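Local atomic coordinates of PUM-HD domain-containing protein (Caenorhabditis elegans, PDB entry 7CGF), a protein that probably binds the 3' untranslated regions of messenger RNAs through its Pumilio homology domain, the part captured here in complex with RNA. Residues 34-37 with 38-42. The protein carries 2 engineered substitutions. Numbering follows the deposited sequence.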
loop_
_atom_site.group_PDB
_atom_site.type_symbol
_atom_site.label_atom_id
_atom_site.label_comp_id
_atom_site.label_asym_id
_atom_site.label_seq_id
_atom_site.Cartn_x
_atom_site.Cartn_y
_atom_site.Cartn_z
ATOM N N ARG A 34 -9.656 16.894 -34.854
ATOM C CA ARG A 34 -10.560 16.032 -35.611
ATOM C C ARG A 34 -10.122 14.579 -35.669
ATOM O O ARG A 34 -9.947 13.909 -34.641
ATOM C CB ARG A 34 -10.687 16.552 -37.038
ATOM C CG ARG A 34 -11.155 17.955 -37.089
ATOM C CD ARG A 34 -12.392 18.095 -37.926
ATOM N NE ARG A 34 -12.960 19.395 -37.629
ATOM C CZ ARG A 34 -12.351 20.538 -37.911
ATOM N NH1 ARG A 34 -11.158 20.524 -38.503
ATOM N NH2 ARG A 34 -12.931 21.687 -37.585
ATOM N N GLY A 35 -9.954 14.084 -36.888
ATOM C CA GLY A 35 -9.557 12.712 -37.094
ATOM C C GLY A 35 -8.128 12.420 -36.712
ATOM O O GLY A 35 -7.746 11.246 -36.692
ATOM N N ALA A 36 -7.342 13.446 -36.393
ATOM C CA ALA A 36 -5.949 13.274 -36.010
ATOM C C ALA A 36 -5.775 12.983 -34.524
ATOM O O ALA A 36 -4.630 12.892 -34.063
ATOM C CB ALA A 36 -5.128 14.515 -36.369
ATOM N N LEU A 37 -6.875 12.838 -33.779
ATOM C CA LEU A 37 -6.783 12.674 -32.327
ATOM C C LEU A 37 -5.936 11.463 -31.963
ATOM O O LEU A 37 -5.061 11.543 -31.090
ATOM C CB LEU A 37 -8.187 12.557 -31.723
ATOM C CG LEU A 37 -8.349 12.367 -30.203
ATOM C CD1 LEU A 37 -8.114 10.903 -29.767
ATOM C CD2 LEU A 37 -7.466 13.298 -29.374
ATOM N N LEU A 38 -6.202 10.322 -32.602
ATOM C CA LEU A 38 -5.462 9.106 -32.284
ATOM C C LEU A 38 -3.962 9.299 -32.487
ATOM O O LEU A 38 -3.159 8.969 -31.601
ATOM C CB LEU A 38 -5.991 7.945 -33.128
ATOM C CG LEU A 38 -5.253 6.607 -33.018
ATOM C CD1 LEU A 38 -5.287 6.053 -31.599
ATOM C CD2 LEU A 38 -5.811 5.591 -34.017
ATOM N N LYS A 39 -3.562 9.833 -33.647
ATOM C CA LYS A 39 -2.141 10.053 -33.903
ATOM C C LYS A 39 -1.544 11.028 -32.895
ATOM O O LYS A 39 -0.448 10.792 -32.366
ATOM C CB LYS A 39 -1.932 10.554 -35.341
ATOM C CG LYS A 39 -1.985 9.471 -36.400
ATOM C CD LYS A 39 -1.818 10.092 -37.788
ATOM C CE LYS A 39 -2.331 9.194 -38.913
ATOM N NZ LYS A 39 -1.500 7.966 -39.073
ATOM N N PHE A 40 -2.262 12.115 -32.589
ATOM C CA PHE A 40 -1.760 13.080 -31.621
ATOM C C PHE A 40 -1.567 12.434 -30.250
ATOM O O PHE A 40 -0.525 12.618 -29.610
ATOM C CB PHE A 40 -2.719 14.268 -31.511
ATOM C CG PHE A 40 -2.310 15.462 -32.340
ATOM C CD1 PHE A 40 -2.622 15.537 -33.682
ATOM C CD2 PHE A 40 -1.630 16.514 -31.751
ATOM C CE1 PHE A 40 -2.249 16.648 -34.435
ATOM C CE2 PHE A 40 -1.252 17.629 -32.498
ATOM C CZ PHE A 40 -1.559 17.686 -33.842
ATOM N N ALA A 41 -2.559 11.662 -29.799
ATOM C CA ALA A 41 -2.548 11.163 -28.424
ATOM C C ALA A 41 -1.472 10.107 -28.212
ATOM O O ALA A 41 -0.977 9.954 -27.082
ATOM C CB ALA A 41 -3.920 10.605 -28.043
ATOM N N LYS A 42 -1.076 9.391 -29.273
ATOM C CA LYS A 42 -0.016 8.390 -29.164
ATOM C C LYS A 42 1.377 8.958 -29.394
ATOM O O LYS A 42 2.354 8.195 -29.370
ATOM C CB LYS A 42 -0.271 7.233 -30.141
ATOM C CG LYS A 42 -1.569 6.532 -29.848
ATOM C CD LYS A 42 -1.853 5.372 -30.798
ATOM C CE LYS A 42 -0.868 4.241 -30.615
ATOM N NZ LYS A 42 -1.160 3.140 -31.582
HETATM O O HOH W 1 -5.312 9.933 -36.051
HETATM O O HOH W 2 -8.485 9.847 -34.456
#
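Ala36 and Phe40, one helical turn apart, meet through both backbone and side chain, a compact example of how a short helix gets started. Phe40 N donates to Ala36 O at 2.9 Å and 167°, and the methyl CB of Ala36 lies 3.8 Å from ring atom CD1 of Phe40. The ring also turns its edge to the same carbonyl, with Ala36 O near the ring plane and 3.3 Å from CD1. At a chi1 of -98°, CG of Phe40 has swung past the staggered position beside the backbone N, nearly eclipsing the CA hydrogen, which sets the CD1 edge by that carbonyl. Next along, Ala41 N reaches Leu37 O at 2.8 Å, and the methyl of Ala41 rests 3.4 Å from that oxygen. Ahead of these bonds along the chain, two waters bridge Gly35 O to the amides of Leu38 and Lys39. Leu37 holds CG anti to its own N (chi1 180°), beside its carbonyl carbon, and CD1 curls back to 3.5 Å from Leu38 N. The Phe40 ring also touches Ile50 and Tyr18. An alanine in its place would probably leave Ala36 CB without its aromatic neighbour and open a gap beside Ile50 and Tyr18. Within the first predicted Pumilio repeat, helix 37-41 touches three other helices: Phe40 packs against 14-20 and 44-56, Leu37 meets Ile50 of 44-56, and Leu38 and Ala41 touch Leu77 of 74-78.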